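Local coordinates for hypothetical protein SpyM3_0169 (Streptococcus pyogenes, PDB 1PG6) that is of unknown function but belongs to the AIM24 family of the cupin clan, named for mitochondrial biogenesis, and binds calcium ions in the crystal, at residues G109-L121 and N180-I194. Sequence-based numbering, arbitrary orientation.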
ATOM      1  N   GLY A 109       6.750   8.377 -12.192  1.00 20.74           N
ATOM      2  CA  GLY A 109       7.488   9.401 -12.909  1.00 23.64           C
ATOM      3  C   GLY A 109       6.551  10.555 -13.184  1.00 24.33           C
ATOM      4  O   GLY A 109       6.274  11.354 -12.291  1.00 24.69           O
ATOM      5  N   GLU A 110       6.059  10.637 -14.415  1.00 26.72           N
ATOM      6  CA  GLU A 110       5.128  11.686 -14.796  1.00 28.08           C
ATOM      7  C   GLU A 110       3.854  11.448 -14.004  1.00 26.88           C
ATOM      8  O   GLU A 110       3.062  12.360 -13.780  1.00 27.28           O
ATOM      9  CB  GLU A 110       4.824  11.622 -16.295  1.00 32.56           C
ATOM     10  CG  GLU A 110       6.043  11.720 -17.203  1.00 38.40           C
ATOM     11  CD  GLU A 110       5.663  11.883 -18.663  1.00 40.58           C
ATOM     12  OE1 GLU A 110       6.559  11.807 -19.531  1.00 43.05           O
ATOM     13  OE2 GLU A 110       4.463  12.094 -18.943  1.00 43.35           O
ATOM     14  N   LYS A 111       3.659  10.198 -13.592  1.00 24.69           N
ATOM     15  CA  LYS A 111       2.487   9.834 -12.809  1.00 23.25           C
ATOM     16  C   LYS A 111       2.920   9.325 -11.438  1.00 20.59           C
ATOM     17  O   LYS A 111       3.953   8.669 -11.303  1.00 19.78           O
ATOM     18  CB  LYS A 111       1.674   8.758 -13.540  1.00 24.67           C
ATOM     19  CG  LYS A 111       1.086   9.228 -14.867  1.00 27.57           C
ATOM     20  CD  LYS A 111       0.320   8.122 -15.581  1.00 30.31           C
ATOM     21  CE  LYS A 111      -0.949   7.720 -14.835  1.00 29.98           C
ATOM     22  NZ  LYS A 111      -2.018   8.758 -14.908  1.00 30.57           N
ATOM     23  N   GLN A 112       2.134   9.663 -10.424  1.00 18.98           N
ATOM     24  CA  GLN A 112       2.395   9.239  -9.059  1.00 18.29           C
ATOM     25  C   GLN A 112       1.065   8.781  -8.499  1.00 15.01           C
ATOM     26  O   GLN A 112       0.018   9.039  -9.092  1.00 17.45           O
ATOM     27  CB  GLN A 112       2.947  10.385  -8.209  1.00 18.08           C
ATOM     28  CG  GLN A 112       4.315  10.905  -8.646  1.00 18.99           C
ATOM     29  CD  GLN A 112       5.395   9.837  -8.628  1.00 19.51           C
ATOM     30  OE1 GLN A 112       5.395   8.947  -7.778  1.00 17.00           O
ATOM     31  NE2 GLN A 112       6.336   9.935  -9.559  1.00 18.86           N
ATOM     32  N   TYR A 113       1.100   8.111  -7.353  1.00 16.15           N
ATOM     33  CA  TYR A 113      -0.123   7.597  -6.756  1.00 14.09           C
ATOM     34  C   TYR A 113      -0.189   7.734  -5.247  1.00 14.52           C
ATOM     35  O   TYR A 113       0.827   7.926  -4.579  1.00 15.46           O
ATOM     36  CB  TYR A 113      -0.284   6.111  -7.098  1.00 15.14           C
ATOM     37  CG  TYR A 113      -0.309   5.804  -8.578  1.00 16.03           C
ATOM     38  CD1 TYR A 113       0.877   5.673  -9.309  1.00 14.68           C
ATOM     39  CD2 TYR A 113      -1.519   5.701  -9.262  1.00 14.72           C
ATOM     40  CE1 TYR A 113       0.855   5.453 -10.686  1.00 15.19           C
ATOM     41  CE2 TYR A 113      -1.553   5.485 -10.636  1.00 15.28           C
ATOM     42  CZ  TYR A 113      -0.371   5.366 -11.341  1.00 14.98           C
ATOM     43  OH  TYR A 113      -0.415   5.196 -12.703  1.00 15.86           O
ATOM     44  N   ARG A 114      -1.408   7.629  -4.730  1.00 13.11           N
ATOM     45  CA  ARG A 114      -1.667   7.653  -3.304  1.00 14.15           C
ATOM     46  C   ARG A 114      -2.273   6.270  -3.047  1.00 15.32           C
ATOM     47  O   ARG A 114      -2.935   5.705  -3.926  1.00 14.82           O
ATOM     48  CB  ARG A 114      -2.670   8.753  -2.935  1.00 16.49           C
ATOM     49  CG  ARG A 114      -2.220  10.169  -3.300  1.00 18.15           C
ATOM     50  CD  ARG A 114      -3.140  11.211  -2.674  1.00 18.64           C
ATOM     51  NE  ARG A 114      -3.033  12.536  -3.299  1.00 20.57           N
ATOM     52  CZ  ARG A 114      -2.085  13.430  -3.030  1.00 23.40           C
ATOM     53  NH1 ARG A 114      -1.139  13.162  -2.139  1.00 18.99           N
ATOM     54  NH2 ARG A 114      -2.089  14.601  -3.651  1.00 22.52           N
ATOM     55  N   LEU A 115      -2.026   5.716  -1.867  1.00 16.06           N
ATOM     56  CA  LEU A 115      -2.545   4.396  -1.529  1.00 17.55           C
ATOM     57  C   LEU A 115      -3.056   4.337  -0.109  1.00 16.89           C
ATOM     58  O   LEU A 115      -2.527   4.995   0.786  1.00 16.45           O
ATOM     59  CB  LEU A 115      -1.459   3.327  -1.661  1.00 19.81           C
ATOM     60  CG  LEU A 115      -0.531   3.302  -2.871  1.00 21.78           C
ATOM     61  CD1 LEU A 115       0.542   4.359  -2.709  1.00 19.64           C
ATOM     62  CD2 LEU A 115       0.112   1.922  -2.971  1.00 22.54           C
ATOM     63  N   ASN A 116      -4.086   3.527   0.089  1.00 16.00           N
ATOM     64  CA  ASN A 116      -4.663   3.323   1.409  1.00 17.87           C
ATOM     65  C   ASN A 116      -3.808   2.344   2.191  1.00 20.82           C
ATOM     66  O   ASN A 116      -2.978   1.640   1.618  1.00 18.04           O
ATOM     67  CB  ASN A 116      -6.064   2.738   1.284  1.00 16.74           C
ATOM     68  CG  ASN A 116      -7.124   3.795   1.229  1.00 16.78           C
ATOM     69  OD1 ASN A 116      -8.057   3.719   0.427  1.00 15.68           O
ATOM     70  ND2 ASN A 116      -6.996   4.794   2.087  1.00 13.77           N
ATOM     71  N   ASP A 117      -4.039   2.300   3.501  1.00 23.08           N
ATOM     72  CA  ASP A 117      -3.327   1.390   4.384  1.00 25.74           C
ATOM     73  C   ASP A 117      -3.589  -0.042   3.965  1.00 23.95           C
ATOM     74  O   ASP A 117      -4.738  -0.446   3.743  1.00 25.12           O
ATOM     75  CB  ASP A 117      -3.781   1.545   5.839  1.00 28.09           C
ATOM     76  CG  ASP A 117      -3.096   2.688   6.548  1.00 33.55           C
ATOM     77  OD1 ASP A 117      -1.864   2.840   6.390  1.00 35.01           O
ATOM     78  OD2 ASP A 117      -3.793   3.423   7.285  1.00 35.12           O
ATOM     79  N   GLY A 118      -2.513  -0.806   3.871  1.00 21.26           N
ATOM     80  CA  GLY A 118      -2.622  -2.199   3.500  1.00 18.86           C
ATOM     81  C   GLY A 118      -2.472  -2.434   2.016  1.00 16.87           C
ATOM     82  O   GLY A 118      -2.265  -3.566   1.599  1.00 17.17           O
ATOM     83  N   ALA A 119      -2.566  -1.383   1.206  1.00 12.01           N
ATOM     84  CA  ALA A 119      -2.444  -1.563  -0.240  1.00 12.18           C
ATOM     85  C   ALA A 119      -0.999  -1.598  -0.736  1.00 11.92           C
ATOM     86  O   ALA A 119      -0.732  -2.027  -1.861  1.00 12.55           O
ATOM     87  CB  ALA A 119      -3.216  -0.467  -0.981  1.00 12.37           C
ATOM     88  N   PHE A 120      -0.070  -1.134   0.090  1.00 11.35           N
ATOM     89  CA  PHE A 120       1.334  -1.114  -0.296  1.00 11.43           C
ATOM     90  C   PHE A 120       2.004  -2.474  -0.201  1.00 10.10           C
ATOM     91  O   PHE A 120       1.846  -3.193   0.789  1.00 13.21           O
ATOM     92  CB  PHE A 120       2.123  -0.137   0.579  1.00 12.12           C
ATOM     93  CG  PHE A 120       3.601  -0.135   0.303  1.00 13.21           C
ATOM     94  CD1 PHE A 120       4.099   0.424  -0.870  1.00 16.31           C
ATOM     95  CD2 PHE A 120       4.494  -0.705   1.205  1.00 16.50           C
ATOM     96  CE1 PHE A 120       5.461   0.416  -1.142  1.00 15.31           C
ATOM     97  CE2 PHE A 120       5.860  -0.717   0.941  1.00 17.19           C
ATOM     98  CZ  PHE A 120       6.345  -0.155  -0.235  1.00 16.89           C
ATOM     99  N   LEU A 121       2.757  -2.826  -1.239  1.00 10.96           N
ATOM    100  CA  LEU A 121       3.500  -4.084  -1.239  1.00 10.14           C
ATOM    101  C   LEU A 121       4.994  -3.839  -1.415  1.00 10.77           C
ATOM    102  O   LEU A 121       5.805  -4.363  -0.652  1.00 12.73           O
ATOM    103  CB  LEU A 121       3.003  -5.031  -2.343  1.00 10.10           C
ATOM    104  CG  LEU A 121       3.839  -6.309  -2.475  1.00 11.35           C
ATOM    105  CD1 LEU A 121       3.909  -7.025  -1.137  1.00 12.30           C
ATOM    106  CD2 LEU A 121       3.233  -7.228  -3.538  1.00 11.20           C
ATOM    107  N   ASN A 180     -14.236   3.760   1.003  1.00 11.95           N
ATOM    108  CA  ASN A 180     -12.772   3.745   1.045  1.00 12.16           C
ATOM    109  C   ASN A 180     -12.165   2.376   1.306  1.00 10.86           C
ATOM    110  O   ASN A 180     -11.003   2.141   0.974  1.00 12.64           O
ATOM    111  CB  ASN A 180     -12.254   4.737   2.087  1.00 12.92           C
ATOM    112  CG  ASN A 180     -10.776   5.040   1.911  1.00 13.74           C
ATOM    113  OD1 ASN A 180      -9.978   4.894   2.839  1.00 15.05           O
ATOM    114  ND2 ASN A 180     -10.405   5.456   0.712  1.00 11.76           N
ATOM    115  N   ALA A 181     -12.945   1.476   1.898  1.00 10.56           N
ATOM    116  CA  ALA A 181     -12.470   0.122   2.189  1.00  9.05           C
ATOM    117  C   ALA A 181     -12.223  -0.648   0.891  1.00  9.64           C
ATOM    118  O   ALA A 181     -11.558  -1.683   0.889  1.00 10.57           O
ATOM    119  CB  ALA A 181     -13.492  -0.615   3.043  1.00 10.28           C
ATOM    120  N   HIS A 182     -12.776  -0.137  -0.206  1.00  8.65           N
ATOM    121  CA  HIS A 182     -12.620  -0.763  -1.521  1.00  9.31           C
ATOM    122  C   HIS A 182     -11.634  -0.017  -2.415  1.00 10.90           C
ATOM    123  O   HIS A 182     -11.436  -0.382  -3.575  1.00 11.02           O
ATOM    124  CB  HIS A 182     -13.974  -0.855  -2.228  1.00  9.23           C
ATOM    125  CG  HIS A 182     -14.869  -1.923  -1.676  1.00  8.58           C
ATOM    126  ND1 HIS A 182     -14.795  -3.236  -2.086  1.00  8.17           N
ATOM    127  CD2 HIS A 182     -15.820  -1.879  -0.714  1.00  9.70           C
ATOM    128  CE1 HIS A 182     -15.663  -3.958  -1.395  1.00  8.26           C
ATOM    129  NE2 HIS A 182     -16.296  -3.160  -0.557  1.00 11.08           N
ATOM    130  N   VAL A 183     -11.009   1.026  -1.876  1.00 10.15           N
ATOM    131  CA  VAL A 183     -10.056   1.810  -2.653  1.00 10.01           C
ATOM    132  C   VAL A 183      -8.631   1.333  -2.416  1.00  9.34           C
ATOM    133  O   VAL A 183      -8.147   1.318  -1.289  1.00 11.61           O
ATOM    134  CB  VAL A 183     -10.175   3.312  -2.306  1.00 10.25           C
ATOM    135  CG1 VAL A 183      -9.090   4.108  -3.016  1.00  9.82           C
ATOM    136  CG2 VAL A 183     -11.553   3.822  -2.705  1.00 10.35           C
ATOM    137  N   VAL A 184      -7.961   0.927  -3.489  1.00  9.14           N
ATOM    138  CA  VAL A 184      -6.589   0.443  -3.386  1.00  9.38           C
ATOM    139  C   VAL A 184      -5.568   1.574  -3.530  1.00 10.44           C
ATOM    140  O   VAL A 184      -4.783   1.848  -2.618  1.00  9.89           O
ATOM    141  CB  VAL A 184      -6.289  -0.619  -4.474  1.00  9.37           C
ATOM    142  CG1 VAL A 184      -4.837  -1.081  -4.376  1.00 10.49           C
ATOM    143  CG2 VAL A 184      -7.234  -1.803  -4.314  1.00  9.18           C
ATOM    144  N   ALA A 185      -5.589   2.225  -4.688  1.00 11.18           N
ATOM    145  CA  ALA A 185      -4.654   3.304  -4.980  1.00 11.24           C
ATOM    146  C   ALA A 185      -5.260   4.197  -6.052  1.00 11.48           C
ATOM    147  O   ALA A 185      -6.144   3.773  -6.794  1.00 11.47           O
ATOM    148  CB  ALA A 185      -3.334   2.713  -5.474  1.00  9.52           C
ATOM    149  N   TRP A 186      -4.791   5.437  -6.141  1.00 12.20           N
ATOM    150  CA  TRP A 186      -5.334   6.343  -7.145  1.00 12.02           C
ATOM    151  C   TRP A 186      -4.328   7.414  -7.544  1.00 13.90           C
ATOM    152  O   TRP A 186      -3.371   7.677  -6.820  1.00 14.40           O
ATOM    153  CB  TRP A 186      -6.635   6.972  -6.625  1.00 13.02           C
ATOM    154  CG  TRP A 186      -6.461   7.876  -5.433  1.00 14.25           C
ATOM    155  CD1 TRP A 186      -6.320   9.236  -5.455  1.00 14.86           C
ATOM    156  CD2 TRP A 186      -6.421   7.491  -4.052  1.00 13.77           C
ATOM    157  NE1 TRP A 186      -6.198   9.722  -4.176  1.00 14.20           N
ATOM    158  CE2 TRP A 186      -6.252   8.676  -3.296  1.00 15.67           C
ATOM    159  CE3 TRP A 186      -6.508   6.264  -3.379  1.00 13.41           C
ATOM    160  CZ2 TRP A 186      -6.171   8.667  -1.896  1.00 14.02           C
ATOM    161  CZ3 TRP A 186      -6.427   6.257  -1.986  1.00 13.97           C
ATOM    162  CH2 TRP A 186      -6.259   7.455  -1.261  1.00 14.74           C
ATOM    163  N   SER A 187      -4.542   8.014  -8.709  1.00 14.68           N
ATOM    164  CA  SER A 187      -3.643   9.048  -9.220  1.00 14.73           C
ATOM    165  C   SER A 187      -3.483  10.215  -8.257  1.00 15.83           C
ATOM    166  O   SER A 187      -4.460  10.721  -7.704  1.00 15.01           O
ATOM    167  CB  SER A 187      -4.152   9.563 -10.563  1.00 13.96           C
ATOM    168  OG  SER A 187      -4.099   8.550 -11.556  1.00 15.99           O
ATOM    169  N   ARG A 188      -2.243  10.647  -8.065  1.00 16.41           N
ATOM    170  CA  ARG A 188      -1.964  11.757  -7.162  1.00 18.31           C
ATOM    171  C   ARG A 188      -2.557  13.043  -7.728  1.00 19.35           C
ATOM    172  O   ARG A 188      -2.902  13.961  -6.986  1.00 17.56           O
ATOM    173  CB  ARG A 188      -0.458  11.921  -6.981  1.00 21.06           C
ATOM    174  CG  ARG A 188      -0.093  12.913  -5.898  1.00 24.61           C
ATOM    175  CD  ARG A 188       1.397  13.105  -5.840  1.00 27.88           C
ATOM    176  NE  ARG A 188       1.895  13.743  -7.048  1.00 30.45           N
ATOM    177  CZ  ARG A 188       3.180  13.976  -7.288  1.00 32.64           C
ATOM    178  NH1 ARG A 188       4.097  13.621  -6.396  1.00 31.86           N
ATOM    179  NH2 ARG A 188       3.545  14.563  -8.419  1.00 32.91           N
ATOM    180  N   GLU A 189      -2.676  13.082  -9.050  1.00 20.56           N
ATOM    181  CA  GLU A 189      -3.216  14.224  -9.771  1.00 22.77           C
ATOM    182  C   GLU A 189      -4.708  14.475  -9.488  1.00 22.29           C
ATOM    183  O   GLU A 189      -5.223  15.575  -9.716  1.00 21.64           O
ATOM    184  CB  GLU A 189      -2.966  14.006 -11.268  1.00 24.63           C
ATOM    185  CG  GLU A 189      -3.190  12.543 -11.708  1.00 26.59           C
ATOM    186  CD  GLU A 189      -1.924  11.812 -12.169  1.00 28.13           C
ATOM    187  OE1 GLU A 189      -0.944  11.662 -11.379  1.00 18.01           O
ATOM    188  OE2 GLU A 189      -1.914  11.356 -13.345  1.00 28.14           O
ATOM    189  N   LEU A 190      -5.403  13.460  -8.980  1.00 20.35           N
ATOM    190  CA  LEU A 190      -6.827  13.585  -8.667  1.00 19.16           C
ATOM    191  C   LEU A 190      -7.061  14.323  -7.352  1.00 19.66           C
ATOM    192  O   LEU A 190      -6.186  14.372  -6.488  1.00 17.08           O
ATOM    193  CB  LEU A 190      -7.478  12.196  -8.559  1.00 18.52           C
ATOM    194  CG  LEU A 190      -7.796  11.412  -9.835  1.00 16.98           C
ATOM    195  CD1 LEU A 190      -8.049   9.946  -9.498  1.00 17.80           C
ATOM    196  CD2 LEU A 190      -9.010  12.017 -10.508  1.00 18.60           C
ATOM    197  N   ASP A 191      -8.243  14.913  -7.215  1.00 21.98           N
ATOM    198  CA  ASP A 191      -8.604  15.588  -5.978  1.00 22.48           C
ATOM    199  C   ASP A 191      -9.362  14.528  -5.189  1.00 22.42           C
ATOM    200  O   ASP A 191     -10.256  13.876  -5.728  1.00 21.10           O
ATOM    201  CB  ASP A 191      -9.515  16.783  -6.259  1.00 28.07           C
ATOM    202  CG  ASP A 191      -8.815  17.871  -7.046  1.00 32.39           C
ATOM    203  OD1 ASP A 191      -8.521  17.653  -8.242  1.00 36.96           O
ATOM    204  OD2 ASP A 191      -8.550  18.944  -6.467  1.00 35.97           O
ATOM    205  N   TYR A 192      -9.008  14.338  -3.925  1.00 19.97           N
ATOM    206  CA  TYR A 192      -9.689  13.330  -3.129  1.00 21.00           C
ATOM    207  C   TYR A 192     -10.016  13.832  -1.735  1.00 22.49           C
ATOM    208  O   TYR A 192      -9.386  14.762  -1.229  1.00 23.04           O
ATOM    209  CB  TYR A 192      -8.827  12.071  -3.028  1.00 20.23           C
ATOM    210  CG  TYR A 192      -7.828  12.103  -1.896  1.00 20.26           C
ATOM    211  CD1 TYR A 192      -8.138  11.548  -0.657  1.00 19.60           C
ATOM    212  CD2 TYR A 192      -6.576  12.691  -2.062  1.00 19.19           C
ATOM    213  CE1 TYR A 192      -7.227  11.570   0.389  1.00 20.64           C
ATOM    214  CE2 TYR A 192      -5.655  12.723  -1.021  1.00 19.84           C
ATOM    215  CZ  TYR A 192      -5.985  12.157   0.202  1.00 20.88           C
ATOM    216  OH  TYR A 192      -5.073  12.156   1.227  1.00 22.44           O
ATOM    217  N   ASP A 193     -11.004  13.198  -1.118  1.00 21.83           N
ATOM    218  CA  ASP A 193     -11.429  13.557   0.223  1.00 23.34           C
ATOM    219  C   ASP A 193     -12.092  12.369   0.903  1.00 23.01           C
ATOM    220  O   ASP A 193     -13.160  11.923   0.486  1.00 22.21           O
ATOM    221  CB  ASP A 193     -12.417  14.726   0.171  1.00 26.35           C
ATOM    222  CG  ASP A 193     -12.951  15.100   1.544  1.00 30.77           C
ATOM    223  OD1 ASP A 193     -13.916  15.889   1.613  1.00 35.53           O
ATOM    224  OD2 ASP A 193     -12.404  14.610   2.551  1.00 32.95           O
ATOM    225  N   ILE A 194     -11.448  11.853   1.944  1.00 24.41           N
ATOM    226  CA  ILE A 194     -11.989  10.733   2.705  1.00 23.99           C
ATOM    227  C   ILE A 194     -12.808  11.341   3.839  1.00 26.44           C
ATOM    228  O   ILE A 194     -12.295  12.140   4.622  1.00 26.30           O
ATOM    229  CB  ILE A 194     -10.858   9.855   3.284  1.00 23.14           C
ATOM    230  CG1 ILE A 194     -10.050   9.243   2.136  1.00 21.88           C
ATOM    231  CG2 ILE A 194     -11.443   8.758   4.170  1.00 21.13           C
ATOM    232  CD1 ILE A 194      -8.819   8.467   2.570  1.00 20.44           C
TER
HETATM  233  O   HOH W   1       0.095  13.129 -14.255  1.00 51.41           O
HETATM  234  O   HOH W   2      -1.345   8.713 -11.854  1.00 20.06           O
HETATM  235  O   HOH W   3      -4.995  12.111  -5.288  1.00 16.66           O
HETATM  236  O   HOH W   4      -4.631  15.713  -4.508  1.00 30.70           O
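Asn180 meets Asn116 from the opposite direction, with the two amide planes 78° apart. Further on, Val184 O accepts a fairly long bond from Asn116 N (3.3 Å), and Val184 CG1 touches the methyl of Ala119. Val184 and Ala185 form a classic beta bulge against strand 219-223. Ala185 CB packs on Leu115 CG at 3.9 Å. Trp186 forms a hydrogen-bonded antiparallel pair with Arg114, N to O in both directions at 2.9 Å. The indole lies under the arginine chain: Arg114 CB sits over its six-membered ring, 3.9 Å from the centroid, a CH-pi contact. Arg114 continues extended from CG to NE (chi2 -169°, chi3 -162°), which carries CD to 3.4 Å from Tyr192 CE2. A water accepts from Arg114 NE and lies 2.8 Å from both Ser187 O and Leu190 O. Arg114 NH1 is hydrogen-bonded to Thr151 OG1. Ser187 OG, also bonded to Glu219 N, shares a hydrogen bond with a second water, which donates to Gln112 O. Arg188 N donates to Gln112 O (3.0 Å). Arg188 CG lies over the centre of the Arg114 guanidinium, while its own guanidinium is covered on one face by Gln112 CG. Glu189 OE2 closes the edge with a salt bridge to Lys111 NZ (3.0 Å); Glu219 also pairs with this lysine. Tyr192 turns one face to Trp186 CZ2.

The contact joins adjacent inner strands of an antiparallel six-stranded sheet, consistent with the cupin-clan beta architecture. Strand 148-153 flanks 113-116 and strand 219-223 flanks 183-187. Strand 156-161 packs on Leu115, and strand 211-215 touches Trp186 and Tyr192 through Asn212.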